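PDB 3FKJ: putative phosphosugar isomerases from Salmonella typhimurium LT2, which probably binds phosphorylated sugars or related carbohydrate derivatives and may isomerise them. Local coordinates for residues 120-125 against 153-158; 93-98 against 103-108. All coordinates share one frame; numbering follows the deposited sequence.

Contact 1: residues 120-125 against 153-158; sequences IGLVYQ and QQKAAY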
loop_
_atom_site.group_PDB
_atom_site.type_symbol
_atom_site.label_atom_id
_atom_site.label_comp_id
_atom_site.label_asym_id
_atom_site.label_seq_id
_atom_site.Cartn_x
_atom_site.Cartn_y
_atom_site.Cartn_z
ATOM N N ILE A 120 3.636 -21.475 0.115
ATOM C CA ILE A 120 4.597 -21.545 1.232
ATOM C C ILE A 120 3.912 -20.878 2.423
ATOM O O ILE A 120 3.520 -19.695 2.355
ATOM C CB ILE A 120 5.937 -20.808 0.936
ATOM C CG1 ILE A 120 6.622 -21.335 -0.345
ATOM C CG2 ILE A 120 6.887 -20.903 2.137
ATOM C CD1 ILE A 120 7.830 -20.511 -0.783
ATOM N N GLY A 121 3.765 -21.632 3.504
ATOM C CA GLY A 121 3.115 -21.144 4.714
ATOM C C GLY A 121 4.109 -20.896 5.824
ATOM O O GLY A 121 4.828 -21.825 6.230
ATOM N N LEU A 122 4.142 -19.647 6.316
ATOM C CA LEU A 122 4.926 -19.281 7.513
ATOM C C LEU A 122 4.001 -19.307 8.746
ATOM O O LEU A 122 2.960 -18.618 8.780
ATOM C CB LEU A 122 5.550 -17.888 7.343
ATOM C CG LEU A 122 6.761 -17.637 6.431
ATOM C CD1 LEU A 122 6.495 -18.037 4.997
ATOM C CD2 LEU A 122 7.071 -16.161 6.483
ATOM N N VAL A 123 4.354 -20.120 9.740
ATOM C CA VAL A 123 3.549 -20.252 10.966
ATOM C C VAL A 123 4.457 -20.169 12.180
ATOM O O VAL A 123 5.640 -20.454 12.095
ATOM C CB VAL A 123 2.744 -21.598 11.029
ATOM C CG1 VAL A 123 1.837 -21.767 9.815
ATOM C CG2 VAL A 123 3.679 -22.814 11.191
ATOM N N TYR A 124 3.907 -19.737 13.300
ATOM C CA TYR A 124 4.617 -19.835 14.570
ATOM C C TYR A 124 4.241 -21.170 15.248
ATOM O O TYR A 124 5.102 -21.895 15.762
ATOM C CB TYR A 124 4.302 -18.639 15.471
ATOM C CG TYR A 124 4.872 -18.781 16.872
ATOM C CD1 TYR A 124 6.241 -18.863 17.077
ATOM C CD2 TYR A 124 4.041 -18.830 17.979
ATOM C CE1 TYR A 124 6.775 -18.990 18.343
ATOM C CE2 TYR A 124 4.563 -18.965 19.261
ATOM C CZ TYR A 124 5.935 -19.042 19.436
ATOM O OH TYR A 124 6.470 -19.173 20.701
ATOM N N GLN A 125 2.942 -21.474 15.213
ATOM C CA GLN A 125 2.375 -22.698 15.762
ATOM C C GLN A 125 2.216 -23.741 14.659
ATOM O O GLN A 125 1.458 -23.503 13.720
ATOM C CB GLN A 125 0.985 -22.398 16.332
ATOM C CG GLN A 125 0.974 -21.519 17.573
ATOM C CD GLN A 125 1.185 -22.329 18.856
ATOM O OE1 GLN A 125 1.225 -23.574 18.833
ATOM N NE2 GLN A 125 1.333 -21.625 19.978
ATOM N N GLN A 153 15.717 -15.666 11.950
ATOM C CA GLN A 153 14.628 -16.668 11.860
ATOM C C GLN A 153 13.234 -16.127 12.189
ATOM O O GLN A 153 12.250 -16.876 12.251
ATOM C CB GLN A 153 14.914 -17.807 12.800
ATOM C CG GLN A 153 16.174 -18.515 12.491
ATOM C CD GLN A 153 16.285 -19.731 13.307
ATOM O OE1 GLN A 153 15.399 -20.586 13.269
ATOM N NE2 GLN A 153 17.359 -19.822 14.100
ATOM N N GLN A 154 13.144 -14.824 12.355
ATOM C CA GLN A 154 11.839 -14.193 12.507
ATOM C C GLN A 154 11.062 -14.038 11.200
ATOM O O GLN A 154 11.622 -14.087 10.099
ATOM C CB GLN A 154 11.987 -12.874 13.257
ATOM C CG GLN A 154 12.385 -13.092 14.738
ATOM C CD GLN A 154 12.765 -11.802 15.416
ATOM O OE1 GLN A 154 13.125 -10.831 14.763
ATOM N NE2 GLN A 154 12.692 -11.784 16.709
ATOM N N LYS A 155 9.749 -13.910 11.360
ATOM C CA LYS A 155 8.773 -13.895 10.240
ATOM C C LYS A 155 9.180 -12.959 9.112
ATOM O O LYS A 155 9.207 -13.376 7.975
ATOM C CB LYS A 155 7.395 -13.487 10.757
ATOM C CG LYS A 155 6.255 -13.600 9.759
ATOM C CD LYS A 155 4.892 -13.309 10.401
ATOM C CE LYS A 155 4.654 -11.849 10.737
ATOM N NZ LYS A 155 3.476 -11.703 11.676
ATOM N N ALA A 156 9.519 -11.704 9.431
ATOM C CA ALA A 156 9.883 -10.731 8.399
ATOM C C ALA A 156 11.201 -11.084 7.744
ATOM O O ALA A 156 11.348 -10.882 6.523
ATOM C CB ALA A 156 9.929 -9.301 8.971
ATOM N N ALA A 157 12.157 -11.608 8.540
ATOM C CA ALA A 157 13.439 -12.068 8.013
ATOM C C ALA A 157 13.242 -13.121 6.896
ATOM O O ALA A 157 13.931 -13.106 5.897
ATOM C CB ALA A 157 14.312 -12.631 9.131
ATOM N N TYR A 158 12.305 -14.045 7.095
ATOM C CA TYR A 158 12.041 -15.108 6.120
ATOM C C TYR A 158 11.502 -14.553 4.797
ATOM O O TYR A 158 11.729 -15.139 3.740
ATOM C CB TYR A 158 11.089 -16.151 6.714
ATOM C CG TYR A 158 11.781 -17.342 7.361
ATOM C CD1 TYR A 158 12.302 -18.373 6.593
ATOM C CD2 TYR A 158 11.897 -17.439 8.731
ATOM C CE1 TYR A 158 12.909 -19.485 7.184
ATOM C CE2 TYR A 158 12.512 -18.521 9.319
ATOM C CZ TYR A 158 13.024 -19.540 8.540
ATOM O OH TYR A 158 13.620 -20.613 9.150
#
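Lys155, near the start of helix 155-170, meets Leu122 of strand 118-123 through its carbonyl O and the first part of its side chain. The carbonyl O lies 3.8 Å from Leu122 CD2, and CG, set anti to the backbone N (chi1 -172°), comes within 4.2 Å of the same methyl. The end of the lysine leads away from the strand, and NZ finishes in a hydrogen bond to Ser51 OG. One turn of chain later, Tyr158, whose backbone N is bonded back to Gln154 O at 3.1 Å, brings its CB to 4.0 Å from Leu122 CD2, so a single methyl touches both residues. The tyrosine ring itself leads off from the leucine, its OH making a weak hydrogen bond to Asn26 ND2 and its side chain touching Ile138 of the neighbouring strand. No hydrogen bond crosses the contact; a leucine methyl against aliphatic carbons and one carbonyl oxygen makes up the join. Helix 155-170 is thereby seated over the parallel five-stranded sheet, on the alpha/beta sandwich pattern of the SIS fold, in which helices cover a Rossmann-like sheet.

Contact 2: residues 93-98 against 103-108; sequences VILASQ and AETVAA
Leu95 of strand 91-97 and Thr105 of helix 103-115 face each other where the two backbones run nearly antiparallel, at 159°, with their axes 8.8 Å apart at closest approach. Their CA atoms, 7.0 Å apart, set the register. From the strand, Leu95 reaches the helix with two parts of its side chain: CB lies 4.0 Å from Thr105 CG2, while CD2 rests against the methyl of Ala108, 3.6 Å from its CB, and beside the carbonyl O of Thr105. Thr105 divides its two branches between different tasks. Its CG2, anti to the backbone N, enters the strand side and comes to 3.4 Å from Ala96 O; its OG1, lying beside that N, turns to polar partners. It is hydrogen-bonded to Ser76 OG. A water donates to Ala96 O at 2.8 Å; it lies unusually close to Thr105 OG1, so that second link is less certain. Nearby Ser97 OG bonds Thr102 OG1 just before the helix. The chemistry is thus mixed: methyl packing brings the elements together, and the water donates to the carbonyl of buried Ala96 and probably links it to the threonine hydroxyl, without a direct bond between strand and helix.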
loop_
_atom_site.group_PDB
_atom_site.type_symbol
_atom_site.label_atom_id
_atom_site.label_comp_id
_atom_site.label_asym_id
_atom_site.label_seq_id
_atom_site.Cartn_x
_atom_site.Cartn_y
_atom_site.Cartn_z
ATOM N N VAL A 93 2.627 -18.587 -3.943
ATOM C CA VAL A 93 1.878 -17.759 -2.995
ATOM C C VAL A 93 2.454 -18.036 -1.613
ATOM O O VAL A 93 2.520 -19.182 -1.161
ATOM C CB VAL A 93 0.344 -17.998 -3.056
ATOM C CG1 VAL A 93 -0.391 -17.085 -2.028
ATOM C CG2 VAL A 93 -0.178 -17.779 -4.491
ATOM N N ILE A 94 2.930 -16.973 -0.975
ATOM C CA ILE A 94 3.598 -17.086 0.298
ATOM C C ILE A 94 2.711 -16.422 1.326
ATOM O O ILE A 94 2.422 -15.226 1.236
ATOM C CB ILE A 94 5.009 -16.454 0.283
ATOM C CG1 ILE A 94 5.798 -16.985 -0.907
ATOM C CG2 ILE A 94 5.729 -16.672 1.654
ATOM C CD1 ILE A 94 7.159 -16.309 -1.123
ATOM N N LEU A 95 2.260 -17.238 2.285
ATOM C CA LEU A 95 1.308 -16.816 3.304
ATOM C C LEU A 95 1.922 -16.893 4.717
ATOM O O LEU A 95 2.812 -17.684 4.958
ATOM C CB LEU A 95 0.029 -17.647 3.170
ATOM C CG LEU A 95 -0.520 -17.776 1.737
ATOM C CD1 LEU A 95 -0.314 -19.175 1.159
ATOM C CD2 LEU A 95 -2.009 -17.410 1.737
ATOM N N ALA A 96 1.492 -16.003 5.601
ATOM C CA ALA A 96 1.903 -16.004 7.003
ATOM C C ALA A 96 0.692 -15.866 7.903
ATOM O O ALA A 96 -0.280 -15.179 7.580
ATOM C CB ALA A 96 2.881 -14.915 7.304
ATOM N N SER A 97 0.747 -16.555 9.034
ATOM C CA SER A 97 -0.259 -16.449 10.103
ATOM C C SER A 97 0.430 -16.925 11.382
ATOM O O SER A 97 0.954 -18.057 11.407
ATOM C CB SER A 97 -1.465 -17.376 9.820
ATOM O OG SER A 97 -2.500 -17.198 10.787
ATOM N N GLN A 98 0.425 -16.089 12.425
ATOM C CA GLN A 98 1.012 -16.443 13.738
ATOM C C GLN A 98 0.529 -17.809 14.349
ATOM O O GLN A 98 1.291 -18.789 14.421
ATOM C CB GLN A 98 0.791 -15.291 14.730
ATOM C CG GLN A 98 1.409 -15.518 16.151
ATOM C CD GLN A 98 2.912 -15.232 16.227
ATOM O OE1 GLN A 98 3.531 -14.771 15.255
ATOM N NE2 GLN A 98 3.499 -15.482 17.393
ATOM N N ALA A 103 -8.841 -17.349 9.418
ATOM C CA ALA A 103 -9.685 -18.017 8.428
ATOM C C ALA A 103 -9.442 -17.522 7.010
ATOM O O ALA A 103 -9.368 -18.326 6.077
ATOM C CB ALA A 103 -11.201 -17.877 8.804
ATOM N N GLU A 104 -9.286 -16.212 6.830
ATOM C CA GLU A 104 -9.121 -15.682 5.468
ATOM C C GLU A 104 -7.744 -16.004 4.853
ATOM O O GLU A 104 -7.643 -16.126 3.640
ATOM C CB GLU A 104 -9.437 -14.171 5.373
ATOM C CG GLU A 104 -8.690 -13.286 6.334
ATOM C CD GLU A 104 -9.490 -12.949 7.567
ATOM O OE1 GLU A 104 -9.734 -13.883 8.338
ATOM O OE2 GLU A 104 -9.841 -11.756 7.782
ATOM N N THR A 105 -6.712 -16.147 5.688
ATOM C CA THR A 105 -5.383 -16.535 5.213
ATOM C C THR A 105 -5.382 -18.021 4.872
ATOM O O THR A 105 -4.707 -18.422 3.939
ATOM C CB THR A 105 -4.269 -16.180 6.241
ATOM O OG1 THR A 105 -4.344 -14.771 6.525
ATOM C CG2 THR A 105 -2.834 -16.538 5.704
ATOM N N VAL A 106 -6.156 -18.823 5.617
ATOM C CA VAL A 106 -6.297 -20.272 5.311
ATOM C C VAL A 106 -7.033 -20.440 3.968
ATOM O O VAL A 106 -6.611 -21.235 3.140
ATOM C CB VAL A 106 -6.998 -21.066 6.473
ATOM C CG1 VAL A 106 -7.386 -22.477 6.063
ATOM C CG2 VAL A 106 -6.093 -21.135 7.695
ATOM N N ALA A 107 -8.098 -19.665 3.763
ATOM C CA ALA A 107 -8.882 -19.658 2.508
ATOM C C ALA A 107 -8.085 -19.152 1.320
ATOM O O ALA A 107 -8.243 -19.660 0.205
ATOM C CB ALA A 107 -10.180 -18.826 2.664
ATOM N N ALA A 108 -7.223 -18.164 1.559
ATOM C CA ALA A 108 -6.246 -17.708 0.544
ATOM C C ALA A 108 -5.304 -18.844 0.053
ATOM O O ALA A 108 -5.087 -19.009 -1.161
ATOM C CB ALA A 108 -5.445 -16.557 1.090
HETATM O O HOH W 1 -2.615 -13.785 7.999
#

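Overall arrangement
Contacts 1 and 2 are both buried and cover opposite faces of the same parallel sheet, with quite different parts of the chain. Strands 91-97 and 118-123 are neighbours, joined by probable hydrogen bonds between Leu122 N and Leu95 O and between Leu95 N and Ile120 O. Contact 2 is local: helix 103-115 is the crossover of the beta-alpha-beta unit that links these strands. Contact 1 instead brings in helix 155-170, which follows the last strand of the sheet. The chemistry of contact 1 is sparse and largely apolar, whereas contact 2 buries more surface and includes a probable water link. Beside contact 2, Glu104 forms a salt bridge with Arg279 of the second subunit.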